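Local coordinates for Sqt1 (Chaetomium thermophilum, PDB 4ZOY), which probably acts as a dedicated chaperone that captures a newly made ribosomal protein during its translation, using a WD40-repeat propeller, at residues V263-V266 and Q272-I275; P341-G346 and R359-R364; F104-G109 and N155-G160; V166-L171 and Y217-V222. All coordinates share one frame; numbering follows the deposited sequence.

Contact 1: V263-V266 and Q272-I275; sequences VVAV and QIKI
Val266 and Lys274 form the hydrogen-bonded pair of this antiparallel hairpin, each giving its backbone N-H to the other's carbonyl. Val266 N lies 2.9 Å from Lys274 O in a nearly straight bond (167° at the hydrogen). The return bond from Lys274 N to Val266 O is also 2.9 Å. Weaker CA-H...O contacts fill in around this pair, the shortest from Ile273 CA to Val266 O at 3.2 Å.

Apolar contacts divide by face. On the face of Ala265 and Ile275, the isoleucine bends at both torsions (chi1 -50°, chi2 -58°), which folds CD1 back to 3.6 Å from Ala265 CB, while its CG2 branch lies 3.9 Å from Val263 CB. On the reverse face, Val266 CG2 packs 3.7 Å from Lys274 CB. The lysine chain then turns at chi2 and carries NZ away to Arg245 O and Ser323 OG.

Val263 and Ala265 also touch Phe336 on strand 331-336. The arrangement is that of the two middle strands of a four-stranded WD40 propeller blade, one face of which packs on the next blade.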
loop_
_atom_site.group_PDB
_atom_site.type_symbol
_atom_site.label_atom_id
_atom_site.label_comp_id
_atom_site.label_asym_id
_atom_site.label_seq_id
_atom_site.Cartn_x
_atom_site.Cartn_y
_atom_site.Cartn_z
ATOM N N VAL A 263 -12.978 -12.747 -0.393
ATOM C CA VAL A 263 -13.190 -11.997 0.840
ATOM C C VAL A 263 -12.372 -10.728 0.883
ATOM O O VAL A 263 -11.358 -10.591 0.194
ATOM C CB VAL A 263 -12.856 -12.826 2.122
ATOM C CG1 VAL A 263 -13.645 -14.136 2.152
ATOM C CG2 VAL A 263 -11.381 -13.118 2.214
ATOM N N VAL A 264 -12.831 -9.817 1.726
ATOM C CA VAL A 264 -12.069 -8.631 2.068
ATOM C C VAL A 264 -11.794 -8.653 3.571
ATOM O O VAL A 264 -12.660 -9.042 4.363
ATOM C CB VAL A 264 -12.819 -7.335 1.642
ATOM C CG1 VAL A 264 -14.206 -7.252 2.281
ATOM C CG2 VAL A 264 -11.996 -6.093 1.962
ATOM N N ALA A 265 -10.565 -8.284 3.946
ATOM C CA ALA A 265 -10.190 -8.100 5.352
ATOM C C ALA A 265 -10.068 -6.623 5.637
ATOM O O ALA A 265 -9.466 -5.889 4.851
ATOM C CB ALA A 265 -8.880 -8.802 5.658
ATOM N N VAL A 266 -10.636 -6.186 6.760
ATOM C CA VAL A 266 -10.451 -4.811 7.220
ATOM C C VAL A 266 -9.805 -4.851 8.594
ATOM O O VAL A 266 -10.043 -5.760 9.381
ATOM C CB VAL A 266 -11.767 -3.993 7.276
ATOM C CG1 VAL A 266 -12.408 -3.950 5.896
ATOM C CG2 VAL A 266 -12.752 -4.577 8.292
ATOM N N GLN A 272 -8.418 -5.053 15.994
ATOM C CA GLN A 272 -9.526 -5.805 15.410
ATOM C C GLN A 272 -9.389 -5.972 13.909
ATOM O O GLN A 272 -8.954 -5.057 13.200
ATOM C CB GLN A 272 -10.857 -5.141 15.717
ATOM C CG GLN A 272 -11.233 -5.203 17.194
ATOM C CD GLN A 272 -12.699 -4.913 17.420
ATOM O OE1 GLN A 272 -13.563 -5.739 17.106
ATOM N NE2 GLN A 272 -12.992 -3.737 17.951
ATOM N N ILE A 273 -9.754 -7.164 13.455
ATOM C CA ILE A 273 -9.809 -7.496 12.042
ATOM C C ILE A 273 -11.162 -8.132 11.763
ATOM O O ILE A 273 -11.627 -8.962 12.539
ATOM C CB ILE A 273 -8.697 -8.474 11.634
ATOM C CG1 ILE A 273 -7.321 -7.874 11.915
ATOM C CG2 ILE A 273 -8.826 -8.843 10.153
ATOM C CD1 ILE A 273 -6.211 -8.871 11.899
ATOM N N LYS A 274 -11.806 -7.734 10.672
ATOM C CA LYS A 274 -13.048 -8.371 10.234
ATOM C C LYS A 274 -12.861 -8.944 8.839
ATOM O O LYS A 274 -12.272 -8.286 7.978
ATOM C CB LYS A 274 -14.215 -7.380 10.229
ATOM C CG LYS A 274 -14.505 -6.703 11.559
ATOM C CD LYS A 274 -15.203 -7.663 12.500
ATOM C CE LYS A 274 -15.430 -7.036 13.866
ATOM N NZ LYS A 274 -16.234 -7.962 14.739
ATOM N N ILE A 275 -13.357 -10.161 8.624
ATOM C CA ILE A 275 -13.336 -10.818 7.315
ATOM C C ILE A 275 -14.756 -10.815 6.753
ATOM O O ILE A 275 -15.672 -11.323 7.398
ATOM C CB ILE A 275 -12.820 -12.270 7.397
ATOM C CG1 ILE A 275 -11.498 -12.327 8.170
ATOM C CG2 ILE A 275 -12.661 -12.860 5.995
ATOM C CD1 ILE A 275 -10.372 -11.472 7.574
#

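Contact 2: P341-G346 and R359-R364; sequences PILAAG and RSFALR
Phe361 turns the edge of its ring toward Leu343, and Arg364 crosses Ile342 obliquely, touching it with CD and NH1; these two pairs account for the contact. In the first, the leucine methyl CD2 lies close to the plane of the ring, 3.9 Å from Phe361 CE2 and 4.1 Å from Phe361 CD2, so the aromatic face is not what it meets. Phe361 belongs to a tight turn in which Ala362 N bonds to Arg359 O at 3.0 Å. Its positive phi (57°) follows from that turn, and the ring also touches Ile275 of the preceding blade.

In the second pair, Arg364 CG stands opposite the backbone N (chi1 -166°) and the chain stays extended as far as NE. Ile342 CG2 thereby comes within 4.0 Å of both Arg364 CD and Arg364 NH1.

The segments lie on the second and outermost strands of one four-stranded WD40 propeller blade. Strand 352-356 runs between them and hydrogen-bonds to 341-346, which leaves the nearest CA atoms, of Leu343 and Phe361, 8.0 Å apart. Both pairs meet by van der Waals contact alone; the arginine's polar end is spent on a salt bridge to Asp356 and a hydrogen bond to Arg410 O, so the direct contact adds apolar burial without polar pairing.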
loop_
_atom_site.group_PDB
_atom_site.type_symbol
_atom_site.label_atom_id
_atom_site.label_comp_id
_atom_site.label_asym_id
_atom_site.label_seq_id
_atom_site.Cartn_x
_atom_site.Cartn_y
_atom_site.Cartn_z
ATOM N N PRO A 341 -2.158 -19.994 2.015
ATOM C CA PRO A 341 -3.454 -19.667 2.614
ATOM C C PRO A 341 -3.290 -18.940 3.939
ATOM O O PRO A 341 -3.672 -19.449 4.998
ATOM C CB PRO A 341 -4.100 -21.037 2.800
ATOM C CG PRO A 341 -2.947 -21.949 3.033
ATOM C CD PRO A 341 -1.829 -21.424 2.155
ATOM N N ILE A 342 -2.686 -17.762 3.876
ATOM C CA ILE A 342 -2.449 -16.989 5.089
ATOM C C ILE A 342 -2.714 -15.507 4.889
ATOM O O ILE A 342 -2.633 -14.975 3.771
ATOM C CB ILE A 342 -1.000 -17.161 5.630
ATOM C CG1 ILE A 342 0.031 -16.729 4.579
ATOM C CG2 ILE A 342 -0.742 -18.611 6.093
ATOM C CD1 ILE A 342 1.474 -16.827 5.071
ATOM N N LEU A 343 -3.036 -14.847 6.000
ATOM C CA LEU A 343 -3.235 -13.411 6.075
ATOM C C LEU A 343 -2.308 -12.871 7.149
ATOM O O LEU A 343 -2.275 -13.416 8.257
ATOM C CB LEU A 343 -4.690 -13.087 6.427
ATOM C CG LEU A 343 -5.021 -11.640 6.805
ATOM C CD1 LEU A 343 -4.951 -10.710 5.587
ATOM C CD2 LEU A 343 -6.390 -11.552 7.498
ATOM N N ALA A 344 -1.550 -11.821 6.826
ATOM C CA ALA A 344 -0.661 -11.157 7.785
ATOM C C ALA A 344 -1.187 -9.784 8.165
ATOM O O ALA A 344 -1.683 -9.036 7.319
ATOM C CB ALA A 344 0.747 -11.030 7.203
ATOM N N ALA A 345 -1.051 -9.433 9.442
ATOM C CA ALA A 345 -1.534 -8.162 9.964
ATOM C C ALA A 345 -0.452 -7.487 10.804
ATOM O O ALA A 345 0.101 -8.110 11.711
ATOM C CB ALA A 345 -2.786 -8.378 10.801
ATOM N N GLY A 346 -0.151 -6.229 10.500
ATOM C CA GLY A 346 0.839 -5.476 11.271
ATOM C C GLY A 346 0.144 -4.456 12.140
ATOM O O GLY A 346 -0.765 -3.763 11.691
ATOM N N ARG A 359 -8.620 -22.113 7.502
ATOM C CA ARG A 359 -8.962 -22.731 8.785
ATOM C C ARG A 359 -9.679 -21.755 9.714
ATOM O O ARG A 359 -9.337 -21.632 10.892
ATOM C CB ARG A 359 -7.702 -23.276 9.455
ATOM C CG ARG A 359 -6.960 -24.304 8.619
ATOM C CD ARG A 359 -5.655 -24.719 9.280
ATOM N NE ARG A 359 -5.889 -25.033 10.678
ATOM C CZ ARG A 359 -5.341 -24.411 11.719
ATOM N NH1 ARG A 359 -4.444 -23.435 11.577
ATOM N NH2 ARG A 359 -5.678 -24.803 12.931
ATOM N N SER A 360 -10.685 -21.076 9.174
ATOM C CA SER A 360 -11.467 -20.092 9.925
ATOM C C SER A 360 -10.576 -19.019 10.536
ATOM O O SER A 360 -10.876 -18.480 11.602
ATOM C CB SER A 360 -12.305 -20.781 11.012
ATOM O OG SER A 360 -13.280 -19.887 11.528
ATOM N N PHE A 361 -9.491 -18.704 9.834
ATOM C CA PHE A 361 -8.572 -17.660 10.270
ATOM C C PHE A 361 -8.029 -17.952 11.668
ATOM O O PHE A 361 -7.789 -17.038 12.479
ATOM C CB PHE A 361 -9.247 -16.293 10.169
ATOM C CG PHE A 361 -9.467 -15.863 8.745
ATOM C CD1 PHE A 361 -10.541 -16.352 8.021
ATOM C CD2 PHE A 361 -8.569 -15.008 8.117
ATOM C CE1 PHE A 361 -10.726 -15.990 6.686
ATOM C CE2 PHE A 361 -8.743 -14.642 6.794
ATOM C CZ PHE A 361 -9.822 -15.136 6.077
ATOM N N ALA A 362 -7.794 -19.238 11.926
ATOM C CA ALA A 362 -7.075 -19.646 13.130
ATOM C C ALA A 362 -5.718 -18.966 13.176
ATOM O O ALA A 362 -5.110 -18.682 12.140
ATOM C CB ALA A 362 -6.896 -21.155 13.175
ATOM N N LEU A 363 -5.236 -18.707 14.380
ATOM C CA LEU A 363 -3.939 -18.069 14.541
ATOM C C LEU A 363 -2.808 -19.034 14.239
ATOM O O LEU A 363 -2.720 -20.121 14.828
ATOM C CB LEU A 363 -3.794 -17.519 15.956
ATOM C CG LEU A 363 -2.485 -16.810 16.303
ATOM C CD1 LEU A 363 -2.328 -15.573 15.437
ATOM C CD2 LEU A 363 -2.546 -16.417 17.767
ATOM N N ARG A 364 -1.963 -18.659 13.284
ATOM C CA ARG A 364 -0.794 -19.452 12.939
ATOM C C ARG A 364 0.403 -19.026 13.780
ATOM O O ARG A 364 1.145 -19.851 14.289
ATOM C CB ARG A 364 -0.471 -19.303 11.450
ATOM C CG ARG A 364 0.498 -20.341 10.929
ATOM C CD ARG A 364 0.901 -20.039 9.486
ATOM N NE ARG A 364 1.771 -21.080 8.949
ATOM C CZ ARG A 364 1.350 -22.078 8.181
ATOM N NH1 ARG A 364 0.070 -22.169 7.842
ATOM N NH2 ARG A 364 2.211 -22.984 7.743
#

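Contact 3: F104-G109 and N155-G160; sequences FLVSGG and NTIALG
Phe104 stands its ring edge-on above the side-chain amide of Asn155, and this is the tight end of the contact. Ring and amide planes are 88° apart, and the CD2-CE2 edge lies directly over the amide face: Phe104 CD2 is 3.6 Å from Asn155 OD1, and Phe104 CE2 is 3.8 Å from Asn155 ND2. The amide carbon CG, in the plane of the ring, is 3.7 Å from both edge atoms. The amide is held from turning by bonds at each end, OD1 to Thr98 OG1 and ND2 to Asp103 OD2. Replacing Asn155 by an alanine would probably deprive the phenylalanine edge of the flat group it stands on and leave Thr98 and Asp103 without their amide partner.

Farther along, the packing is looser. The nearest CA atoms separate from 7.3 Å at Phe104 and Asn155 to 9.0 Å at Val106 and Ile157. Here a single methyl pair bridges the gap tip to tip, Val106 CG1 to Ile157 CD1 at 4.2 Å. Ile157 reaches that far because CG1 is anti to its backbone N (chi1 -177°) and the chain continues extended.

The segments lie on, or just before, the second strands of successive blades. Phe145 of strand 142-147 touches both Val106 and Ile157, and Leu171 of strand 166-171 packs on Phe104 and Val106, so the strands on either side of 156-161 also reach across to 104-109.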
loop_
_atom_site.group_PDB
_atom_site.type_symbol
_atom_site.label_atom_id
_atom_site.label_comp_id
_atom_site.label_asym_id
_atom_site.label_seq_id
_atom_site.Cartn_x
_atom_site.Cartn_y
_atom_site.Cartn_z
ATOM N N PHE A 104 1.907 6.309 -16.802
ATOM C CA PHE A 104 1.794 7.550 -16.069
ATOM C C PHE A 104 2.379 7.403 -14.682
ATOM O O PHE A 104 2.372 6.318 -14.104
ATOM C CB PHE A 104 0.338 8.001 -15.947
ATOM C CG PHE A 104 -0.342 8.205 -17.264
ATOM C CD1 PHE A 104 -0.292 9.435 -17.898
ATOM C CD2 PHE A 104 -1.037 7.167 -17.862
ATOM C CE1 PHE A 104 -0.921 9.627 -19.113
ATOM C CE2 PHE A 104 -1.672 7.350 -19.078
ATOM C CZ PHE A 104 -1.613 8.585 -19.706
ATOM N N LEU A 105 2.900 8.513 -14.181
ATOM C CA LEU A 105 3.287 8.663 -12.788
ATOM C C LEU A 105 2.366 9.702 -12.191
ATOM O O LEU A 105 2.212 10.792 -12.744
ATOM C CB LEU A 105 4.752 9.102 -12.665
ATOM C CG LEU A 105 5.238 9.495 -11.269
ATOM C CD1 LEU A 105 5.158 8.318 -10.305
ATOM C CD2 LEU A 105 6.664 10.033 -11.348
ATOM N N VAL A 106 1.752 9.382 -11.062
ATOM C CA VAL A 106 0.782 10.268 -10.460
ATOM C C VAL A 106 1.178 10.591 -9.027
ATOM O O VAL A 106 1.503 9.691 -8.244
ATOM C CB VAL A 106 -0.631 9.642 -10.487
ATOM C CG1 VAL A 106 -1.657 10.647 -10.043
ATOM C CG2 VAL A 106 -0.964 9.119 -11.897
ATOM N N SER A 107 1.184 11.878 -8.695
ATOM C CA SER A 107 1.468 12.292 -7.327
ATOM C C SER A 107 0.223 12.882 -6.674
ATOM O O SER A 107 -0.594 13.527 -7.330
ATOM C CB SER A 107 2.631 13.292 -7.298
ATOM O OG SER A 107 2.325 14.432 -8.087
ATOM N N GLY A 108 0.077 12.652 -5.374
ATOM C CA GLY A 108 -1.090 13.101 -4.648
ATOM C C GLY A 108 -0.682 13.750 -3.354
ATOM O O GLY A 108 0.114 13.193 -2.607
ATOM N N GLY A 109 -1.211 14.937 -3.087
ATOM C CA GLY A 109 -0.746 15.683 -1.938
ATOM C C GLY A 109 -1.743 15.940 -0.830
ATOM O O GLY A 109 -2.954 15.748 -0.981
ATOM N N ASN A 155 -4.459 2.097 -16.945
ATOM C CA ASN A 155 -4.239 3.475 -16.525
ATOM C C ASN A 155 -5.419 4.066 -15.763
ATOM O O ASN A 155 -5.749 5.246 -15.900
ATOM C CB ASN A 155 -3.879 4.325 -17.752
ATOM C CG ASN A 155 -2.596 3.859 -18.384
ATOM O OD1 ASN A 155 -1.616 3.610 -17.681
ATOM N ND2 ASN A 155 -2.600 3.673 -19.703
ATOM N N THR A 156 -6.043 3.221 -14.946
ATOM C CA THR A 156 -7.101 3.640 -14.051
ATOM C C THR A 156 -6.568 3.630 -12.624
ATOM O O THR A 156 -5.829 2.713 -12.236
ATOM C CB THR A 156 -8.313 2.724 -14.210
ATOM O OG1 THR A 156 -8.759 2.826 -15.571
ATOM C CG2 THR A 156 -9.445 3.140 -13.281
ATOM N N ILE A 157 -6.893 4.679 -11.875
ATOM C CA ILE A 157 -6.396 4.840 -10.507
ATOM C C ILE A 157 -7.518 5.258 -9.569
ATOM O O ILE A 157 -8.417 6.013 -9.955
ATOM C CB ILE A 157 -5.237 5.884 -10.453
ATOM C CG1 ILE A 157 -4.648 6.019 -9.052
ATOM C CG2 ILE A 157 -5.696 7.254 -10.948
ATOM C CD1 ILE A 157 -3.719 7.210 -8.923
ATOM N N ALA A 158 -7.464 4.765 -8.335
ATOM C CA ALA A 158 -8.360 5.201 -7.292
ATOM C C ALA A 158 -7.608 5.984 -6.248
ATOM O O ALA A 158 -6.410 5.764 -6.023
ATOM C CB ALA A 158 -9.051 4.010 -6.637
ATOM N N LEU A 159 -8.334 6.867 -5.585
ATOM C CA LEU A 159 -7.823 7.541 -4.394
ATOM C C LEU A 159 -8.913 7.668 -3.348
ATOM O O LEU A 159 -10.107 7.626 -3.657
ATOM C CB LEU A 159 -7.254 8.916 -4.755
ATOM C CG LEU A 159 -8.202 10.022 -5.232
ATOM C CD1 LEU A 159 -8.923 10.741 -4.090
ATOM C CD2 LEU A 159 -7.383 11.014 -6.073
ATOM N N GLY A 160 -8.500 7.854 -2.102
ATOM C CA GLY A 160 -9.423 8.168 -1.032
ATOM C C GLY A 160 -8.963 9.437 -0.354
ATOM O O GLY A 160 -7.761 9.709 -0.324
#

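Contact 4: V166-L171 and Y217-V222; sequences VWVFTL and YDVFGV
Val166 meets the hydroxyl end of Tyr217 with both methyls, bridging two successive blades, the sheet from 142-147 to 180-186 and that from 193-198 to 235-239. Its CG1 is 3.9 Å from Tyr217 CE2 and its CG2 is 3.5 Å from Tyr217 OH, so the branched side chain straddles that corner of the ring; the approach is oblique. Tyr217 has CG anti to its carbonyl carbon (chi1 -46°), which carries the phenol toward Val166 of the preceding blade, while OH bonds to Thr207 OG1 on the adjacent strand 204-209 of its own blade. The ring stacks with that of Tyr186. A leucine in place of Tyr217 would probably leave Thr207 without its hydroxyl partner, Tyr186 without its stacking ring and a gap beside the Val166 methyls.

A second pair forms where the chain leaves the strand. Val168 CG1 and Val219 CG1 point tip to tip, 4.0 Å apart, each placed anti to its own backbone N (chi1 -179° and 171°). The same Val219 methyl sits 3.6 Å above the plane of the Phe220 ring, over its centre. A type I turn from Asp218 to Gly221 presents both residues, closed by Gly221 N to Asp218 O at 3.3 Å.

Tyr217 and Asp218 appear to occupy the place of the Trp-Asp dipeptide that names the WD repeat. With Thr207 bonded to the tyrosine and His189 merely touching it, the group is consistent with part of the Asp-His-Ser/Thr-Trp tetrad of WD40 blades, tyrosine standing for tryptophan.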
loop_
_atom_site.group_PDB
_atom_site.type_symbol
_atom_site.label_atom_id
_atom_site.label_comp_id
_atom_site.label_asym_id
_atom_site.label_seq_id
_atom_site.Cartn_x
_atom_site.Cartn_y
_atom_site.Cartn_z
ATOM N N VAL A 166 -14.149 8.845 -2.366
ATOM C CA VAL A 166 -13.319 7.938 -3.123
ATOM C C VAL A 166 -13.539 8.251 -4.588
ATOM O O VAL A 166 -14.681 8.270 -5.056
ATOM C CB VAL A 166 -13.659 6.477 -2.810
ATOM C CG1 VAL A 166 -12.917 5.539 -3.753
ATOM C CG2 VAL A 166 -13.332 6.170 -1.350
ATOM N N TRP A 167 -12.447 8.532 -5.294
ATOM C CA TRP A 167 -12.485 8.902 -6.705
ATOM C C TRP A 167 -11.765 7.865 -7.546
ATOM O O TRP A 167 -10.698 7.368 -7.161
ATOM C CB TRP A 167 -11.848 10.283 -6.905
ATOM C CG TRP A 167 -12.603 11.378 -6.217
ATOM C CD1 TRP A 167 -12.680 11.605 -4.868
ATOM C CD2 TRP A 167 -13.404 12.394 -6.841
ATOM N NE1 TRP A 167 -13.486 12.689 -4.619
ATOM C CE2 TRP A 167 -13.936 13.195 -5.811
ATOM C CE3 TRP A 167 -13.714 12.704 -8.171
ATOM C CZ2 TRP A 167 -14.773 14.287 -6.068
ATOM C CZ3 TRP A 167 -14.542 13.794 -8.423
ATOM C CH2 TRP A 167 -15.057 14.569 -7.378
ATOM N N VAL A 168 -12.339 7.530 -8.696
ATOM C CA VAL A 168 -11.676 6.667 -9.654
ATOM C C VAL A 168 -11.497 7.433 -10.959
ATOM O O VAL A 168 -12.470 7.941 -11.511
ATOM C CB VAL A 168 -12.476 5.364 -9.903
ATOM C CG1 VAL A 168 -11.745 4.482 -10.895
ATOM C CG2 VAL A 168 -12.712 4.624 -8.578
ATOM N N PHE A 169 -10.253 7.536 -11.421
ATOM C CA PHE A 169 -9.931 8.286 -12.631
ATOM C C PHE A 169 -9.329 7.368 -13.662
ATOM O O PHE A 169 -8.603 6.431 -13.315
ATOM C CB PHE A 169 -8.916 9.407 -12.361
ATOM C CG PHE A 169 -9.357 10.415 -11.358
ATOM C CD1 PHE A 169 -10.156 11.485 -11.737
ATOM C CD2 PHE A 169 -8.952 10.322 -10.027
ATOM C CE1 PHE A 169 -10.561 12.442 -10.807
ATOM C CE2 PHE A 169 -9.349 11.267 -9.099
ATOM C CZ PHE A 169 -10.159 12.335 -9.484
ATOM N N THR A 170 -9.577 7.664 -14.937
ATOM C CA THR A 170 -8.854 6.978 -15.992
ATOM C C THR A 170 -8.056 8.001 -16.796
ATOM O O THR A 170 -8.559 9.073 -17.122
ATOM C CB THR A 170 -9.803 6.161 -16.886
ATOM O OG1 THR A 170 -10.294 5.053 -16.120
ATOM C CG2 THR A 170 -9.065 5.613 -18.082
ATOM N N LEU A 171 -6.796 7.662 -17.054
ATOM C CA LEU A 171 -5.850 8.560 -17.708
ATOM C C LEU A 171 -5.801 8.158 -19.174
ATOM O O LEU A 171 -5.183 7.163 -19.541
ATOM C CB LEU A 171 -4.476 8.477 -17.022
ATOM C CG LEU A 171 -4.590 8.710 -15.505
ATOM C CD1 LEU A 171 -3.227 8.738 -14.822
ATOM C CD2 LEU A 171 -5.369 9.981 -15.173
ATOM N N TYR A 217 -17.048 -0.871 -3.865
ATOM C CA TYR A 217 -17.713 -0.244 -5.008
ATOM C C TYR A 217 -17.669 -1.085 -6.255
ATOM O O TYR A 217 -16.644 -1.671 -6.602
ATOM C CB TYR A 217 -17.094 1.122 -5.319
ATOM C CG TYR A 217 -16.881 1.975 -4.098
ATOM C CD1 TYR A 217 -17.933 2.655 -3.493
ATOM C CD2 TYR A 217 -15.616 2.089 -3.545
ATOM C CE1 TYR A 217 -17.719 3.427 -2.357
ATOM C CE2 TYR A 217 -15.394 2.848 -2.424
ATOM C CZ TYR A 217 -16.444 3.516 -1.833
ATOM O OH TYR A 217 -16.199 4.262 -0.709
ATOM N N ASP A 218 -18.808 -1.116 -6.941
ATOM C CA ASP A 218 -18.945 -1.726 -8.261
ATOM C C ASP A 218 -18.459 -0.759 -9.341
ATOM O O ASP A 218 -19.268 -0.129 -10.031
ATOM C CB ASP A 218 -20.411 -2.103 -8.501
ATOM C CG ASP A 218 -20.647 -2.763 -9.846
ATOM O OD1 ASP A 218 -19.772 -3.507 -10.322
ATOM O OD2 ASP A 218 -21.744 -2.543 -10.410
ATOM N N VAL A 219 -17.142 -0.640 -9.477
ATOM C CA VAL A 219 -16.565 0.506 -10.177
ATOM C C VAL A 219 -16.956 0.567 -11.658
ATOM O O VAL A 219 -17.179 1.659 -12.205
ATOM C CB VAL A 219 -15.032 0.493 -10.041
ATOM C CG1 VAL A 219 -14.391 1.543 -10.941
ATOM C CG2 VAL A 219 -14.659 0.749 -8.580
ATOM N N PHE A 220 -17.054 -0.590 -12.299
ATOM C CA PHE A 220 -17.316 -0.627 -13.736
ATOM C C PHE A 220 -18.694 -1.165 -14.096
ATOM O O PHE A 220 -18.948 -1.464 -15.261
ATOM C CB PHE A 220 -16.224 -1.435 -14.429
ATOM C CG PHE A 220 -14.844 -0.866 -14.220
ATOM C CD1 PHE A 220 -14.435 0.278 -14.886
ATOM C CD2 PHE A 220 -13.976 -1.453 -13.321
ATOM C CE1 PHE A 220 -13.168 0.814 -14.670
ATOM C CE2 PHE A 220 -12.707 -0.928 -13.102
ATOM C CZ PHE A 220 -12.301 0.209 -13.770
ATOM N N GLY A 221 -19.575 -1.281 -13.103
ATOM C CA GLY A 221 -20.982 -1.566 -13.361
ATOM C C GLY A 221 -21.310 -3.033 -13.572
ATOM O O GLY A 221 -22.462 -3.383 -13.873
ATOM N N VAL A 222 -20.316 -3.907 -13.437
ATOM C CA VAL A 222 -20.531 -5.321 -13.702
ATOM C C VAL A 222 -21.469 -5.939 -12.670
ATOM O O VAL A 222 -22.393 -6.689 -13.023
ATOM C CB VAL A 222 -19.205 -6.090 -13.732
ATOM C CG1 VAL A 222 -19.450 -7.590 -13.856
ATOM C CG2 VAL A 222 -18.348 -5.590 -14.894
#

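In the fold
Along the chain the order is contact 3, contact 4, contact 1, contact 2, following the propeller round its ring of eight four-stranded antiparallel sheets. Contacts 3 and 4, with centres 13 Å apart, share the sheet whose middle strands are 156-161 and 166-171; there Thr156 OG1 lies 2.8 Å from Thr170 OG1, a probable hydrogen bond. Contacts 1 and 2, centred 11 Å apart, lie in adjacent blades and touch through Ile273 on Ala345 and Ile275 on Leu343 and Phe361. Contacts 2 and 3 lie on opposite sides of the chain's centre, about 31 Å apart between centres. Contacts 1 and 2 are thus each within a blade and pack together across the blade boundary, while contacts 3 and 4 bridge successive blades.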